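Local atomic coordinates of translocator protein BipD (Burkholderia pseudomallei, PDB entry 3NFT), a protein that is required for invasion of epithelial cells and survival inside host cells, and probably regulates secretion of the type III effectors BipB and BipC. Residues S153-I165 with D176-I188. Sequence-based numbering, arbitrary orientation.
Sequences SVADVMSKLQDYI and DGGKIKALIQQVI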
# COMPACT_ATOMS: atom_id res chain seq x y z
N SER A 153 -34.75 6.92 -15.74
CA SER A 153 -35.73 6.16 -16.49
C SER A 153 -37.05 6.04 -15.70
O SER A 153 -38.13 6.01 -16.28
CB SER A 153 -35.18 4.77 -16.86
OG SER A 153 -35.08 3.93 -15.73
N VAL A 154 -36.96 6.02 -14.37
CA VAL A 154 -38.14 6.01 -13.51
C VAL A 154 -38.83 7.38 -13.59
O VAL A 154 -40.02 7.48 -13.76
CB VAL A 154 -37.81 5.61 -12.07
CG1 VAL A 154 -39.03 5.73 -11.16
CG2 VAL A 154 -37.22 4.18 -12.00
N ALA A 155 -38.05 8.45 -13.54
CA ALA A 155 -38.63 9.78 -13.76
C ALA A 155 -39.32 9.93 -15.11
O ALA A 155 -40.38 10.54 -15.21
CB ALA A 155 -37.57 10.86 -13.56
N ASP A 156 -38.73 9.32 -16.14
CA ASP A 156 -39.24 9.37 -17.49
C ASP A 156 -40.60 8.64 -17.53
O ASP A 156 -41.59 9.17 -17.99
CB ASP A 156 -38.22 8.69 -18.41
CG ASP A 156 -38.48 8.91 -19.89
OD1 ASP A 156 -39.46 9.54 -20.31
OD2 ASP A 156 -37.63 8.40 -20.67
N VAL A 157 -40.65 7.39 -17.02
CA VAL A 157 -41.90 6.66 -17.03
C VAL A 157 -42.99 7.32 -16.18
O VAL A 157 -44.17 7.32 -16.57
CB VAL A 157 -41.72 5.17 -16.73
CG1 VAL A 157 -41.60 4.91 -15.25
CG2 VAL A 157 -42.89 4.38 -17.34
N MET A 158 -42.61 7.92 -15.05
CA MET A 158 -43.59 8.57 -14.19
C MET A 158 -44.10 9.86 -14.81
O MET A 158 -45.13 10.39 -14.36
CB MET A 158 -43.04 8.80 -12.78
CG MET A 158 -42.70 7.51 -12.07
SD MET A 158 -42.22 7.80 -10.35
CE MET A 158 -40.83 8.92 -10.51
N SER A 159 -43.37 10.38 -15.80
CA SER A 159 -43.82 11.54 -16.56
C SER A 159 -44.74 11.07 -17.70
O SER A 159 -45.85 11.56 -17.85
CB SER A 159 -42.63 12.29 -17.11
OG SER A 159 -41.79 12.77 -16.08
N LYS A 160 -44.27 10.11 -18.50
CA LYS A 160 -45.03 9.58 -19.62
C LYS A 160 -46.38 9.01 -19.22
O LYS A 160 -47.38 9.19 -19.92
CB LYS A 160 -44.22 8.49 -20.33
CG LYS A 160 -43.08 8.98 -21.14
CD LYS A 160 -42.34 7.84 -21.82
CE LYS A 160 -41.60 8.29 -23.05
NZ LYS A 160 -40.59 9.34 -22.77
N LEU A 161 -46.43 8.36 -18.05
CA LEU A 161 -47.66 7.67 -17.65
C LEU A 161 -48.79 8.62 -17.36
O LEU A 161 -49.94 8.24 -17.40
CB LEU A 161 -47.42 6.73 -16.47
CG LEU A 161 -47.09 7.30 -15.08
CD1 LEU A 161 -48.38 7.75 -14.39
CD2 LEU A 161 -46.36 6.24 -14.21
N GLN A 162 -48.46 9.89 -17.11
CA GLN A 162 -49.47 10.90 -16.81
C GLN A 162 -50.39 11.15 -18.00
O GLN A 162 -51.50 11.67 -17.83
CB GLN A 162 -48.78 12.19 -16.34
CG GLN A 162 -48.04 11.97 -15.06
CD GLN A 162 -47.43 13.25 -14.50
OE1 GLN A 162 -48.00 14.32 -14.65
NE2 GLN A 162 -46.28 13.12 -13.87
N ASP A 163 -49.95 10.78 -19.20
CA ASP A 163 -50.80 10.92 -20.38
C ASP A 163 -51.99 9.99 -20.30
O ASP A 163 -52.97 10.15 -21.04
CB ASP A 163 -50.05 10.57 -21.65
CG ASP A 163 -49.07 11.63 -22.12
OD1 ASP A 163 -48.32 11.35 -23.07
OD2 ASP A 163 -49.06 12.74 -21.57
N TYR A 164 -51.89 8.99 -19.43
CA TYR A 164 -52.92 7.96 -19.31
C TYR A 164 -53.82 8.13 -18.09
O TYR A 164 -54.60 7.24 -17.74
CB TYR A 164 -52.26 6.59 -19.36
CG TYR A 164 -51.65 6.29 -20.69
CD1 TYR A 164 -50.28 6.14 -20.82
CD2 TYR A 164 -52.43 6.16 -21.82
CE1 TYR A 164 -49.69 5.87 -22.06
CE2 TYR A 164 -51.86 5.89 -23.07
CZ TYR A 164 -50.50 5.76 -23.18
OH TYR A 164 -49.93 5.47 -24.41
N ILE A 165 -53.71 9.29 -17.42
CA ILE A 165 -54.59 9.63 -16.34
C ILE A 165 -55.28 10.91 -16.73
O ILE A 165 -54.61 11.90 -17.11
CB ILE A 165 -53.79 9.85 -15.04
CG1 ILE A 165 -53.06 8.55 -14.66
CG2 ILE A 165 -54.68 10.40 -13.93
CD1 ILE A 165 -52.02 8.72 -13.58
N ASP A 176 -55.79 4.61 -17.64
CA ASP A 176 -55.53 3.54 -18.59
C ASP A 176 -54.35 2.76 -18.07
O ASP A 176 -53.21 2.90 -18.52
CB ASP A 176 -55.31 4.06 -20.01
CG ASP A 176 -56.59 4.27 -20.78
OD1 ASP A 176 -56.54 5.06 -21.76
OD2 ASP A 176 -57.65 3.64 -20.46
N GLY A 177 -54.65 1.89 -17.10
CA GLY A 177 -53.61 1.24 -16.36
C GLY A 177 -52.83 0.17 -17.09
O GLY A 177 -51.68 -0.09 -16.76
N GLY A 178 -53.47 -0.48 -18.07
CA GLY A 178 -52.72 -1.43 -18.91
C GLY A 178 -51.61 -0.79 -19.71
O GLY A 178 -50.50 -1.32 -19.79
N LYS A 179 -51.88 0.40 -20.25
CA LYS A 179 -50.88 1.13 -20.99
C LYS A 179 -49.73 1.49 -20.04
O LYS A 179 -48.55 1.42 -20.42
CB LYS A 179 -51.47 2.40 -21.59
CG LYS A 179 -52.56 2.14 -22.63
CD LYS A 179 -52.04 1.36 -23.79
CE LYS A 179 -53.12 1.13 -24.82
NZ LYS A 179 -53.95 2.36 -24.99
N ILE A 180 -50.09 1.85 -18.81
CA ILE A 180 -49.08 2.24 -17.82
C ILE A 180 -48.23 1.03 -17.42
O ILE A 180 -47.02 1.13 -17.30
CB ILE A 180 -49.70 2.92 -16.60
CG1 ILE A 180 -50.43 4.19 -17.03
CG2 ILE A 180 -48.64 3.27 -15.56
CD1 ILE A 180 -51.21 4.90 -15.96
N LYS A 181 -48.86 -0.14 -17.28
CA LYS A 181 -48.11 -1.35 -16.96
C LYS A 181 -47.06 -1.63 -18.01
O LYS A 181 -45.94 -2.01 -17.67
CB LYS A 181 -49.05 -2.55 -16.87
CG LYS A 181 -49.95 -2.56 -15.69
CD LYS A 181 -51.00 -3.68 -15.81
CE LYS A 181 -52.18 -3.48 -14.90
NZ LYS A 181 -53.14 -4.63 -15.00
N ALA A 182 -47.41 -1.44 -19.28
CA ALA A 182 -46.49 -1.68 -20.37
C ALA A 182 -45.29 -0.72 -20.32
O ALA A 182 -44.14 -1.12 -20.60
CB ALA A 182 -47.23 -1.60 -21.75
N LEU A 183 -45.56 0.55 -20.02
CA LEU A 183 -44.48 1.52 -19.86
C LEU A 183 -43.52 1.11 -18.74
O LEU A 183 -42.31 1.16 -18.91
CB LEU A 183 -45.06 2.93 -19.60
CG LEU A 183 -45.76 3.63 -20.74
CD1 LEU A 183 -46.47 4.90 -20.22
CD2 LEU A 183 -44.76 4.01 -21.82
N ILE A 184 -44.07 0.71 -17.60
CA ILE A 184 -43.25 0.29 -16.48
C ILE A 184 -42.46 -0.96 -16.82
O ILE A 184 -41.29 -1.08 -16.47
CB ILE A 184 -44.07 0.14 -15.18
CG1 ILE A 184 -44.65 1.51 -14.77
CG2 ILE A 184 -43.20 -0.43 -14.04
CD1 ILE A 184 -45.66 1.49 -13.69
N GLN A 185 -43.09 -1.93 -17.48
CA GLN A 185 -42.38 -3.12 -17.84
C GLN A 185 -41.21 -2.83 -18.77
O GLN A 185 -40.15 -3.47 -18.68
CB GLN A 185 -43.36 -4.12 -18.46
CG GLN A 185 -42.75 -5.52 -18.64
CD GLN A 185 -42.44 -6.19 -17.32
OE1 GLN A 185 -43.30 -6.28 -16.43
NE2 GLN A 185 -41.18 -6.64 -17.15
N GLN A 186 -41.37 -1.84 -19.64
CA GLN A 186 -40.28 -1.40 -20.54
C GLN A 186 -39.06 -0.93 -19.74
O GLN A 186 -37.92 -1.22 -20.07
CB GLN A 186 -40.82 -0.33 -21.45
CG GLN A 186 -39.99 0.10 -22.59
CD GLN A 186 -40.79 0.95 -23.59
OE1 GLN A 186 -41.42 1.96 -23.22
NE2 GLN A 186 -40.76 0.54 -24.86
N VAL A 187 -39.30 -0.23 -18.65
CA VAL A 187 -38.21 0.14 -17.77
C VAL A 187 -37.57 -1.08 -17.12
O VAL A 187 -36.37 -1.21 -17.07
CB VAL A 187 -38.69 1.15 -16.70
CG1 VAL A 187 -37.56 1.45 -15.69
CG2 VAL A 187 -39.22 2.41 -17.40
N ILE A 188 -38.37 -1.97 -16.57
CA ILE A 188 -37.85 -3.16 -15.90
C ILE A 188 -36.98 -3.96 -16.88
O ILE A 188 -35.89 -4.44 -16.52
CB ILE A 188 -39.02 -4.04 -15.36
CG1 ILE A 188 -39.77 -3.35 -14.21
CG2 ILE A 188 -38.50 -5.44 -14.91
CD1 ILE A 188 -41.01 -4.09 -13.72
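Tyr164, Leu161 and Val157 pack against Lys179, Ile180, Leu183 and Val187 where the C-terminal part of helix 121-160, in the predicted coiled coil of this type III secretion tip protein, and the residues that follow it lie on the short helix 177-189. A β-hairpin, strands 165-168 and 172-175, joins the two helices, whose segments run antiparallel at 168° with axes approaching to 9.8 Å. Near the hairpin the phenol ring lies crosswise to the Lys179 chain. Lys179 CB sits over the centre of one face, 3.7 Å from the centroid of the Tyr164 ring, a CH-pi contact, and with chi1 at -64° Lys179 CG comes alongside Tyr164 CE2. Leu183 CD1 reaches the same ring at its edge, near the ring plane, 3.8 Å from Tyr164 CE1. At the foot of the tyrosine side chain, Ile180 CG1 lies near the CB atoms of both Tyr164 and Leu161, and Ile180 CG2 rests on Leu161 CB. Leu161 also rests on Phe254 of helix 244-295, linking this interface to the other long helix. Further along, the side chains of Val157 and Leu183 lie alongside, pointing contrary ways, and Val157 CG2, anti to its own N, presses tightly on Leu183 CB at 3.5 Å. Val187 turns CG2 to Val157 CB. At the hairpin base the carboxylate of Asp176 binds Gly239 N, while its backbone amide gives a nearly straight hydrogen bond in the carbonyl plane: Asp176 N to Tyr164 O, 2.9 Å at 171°.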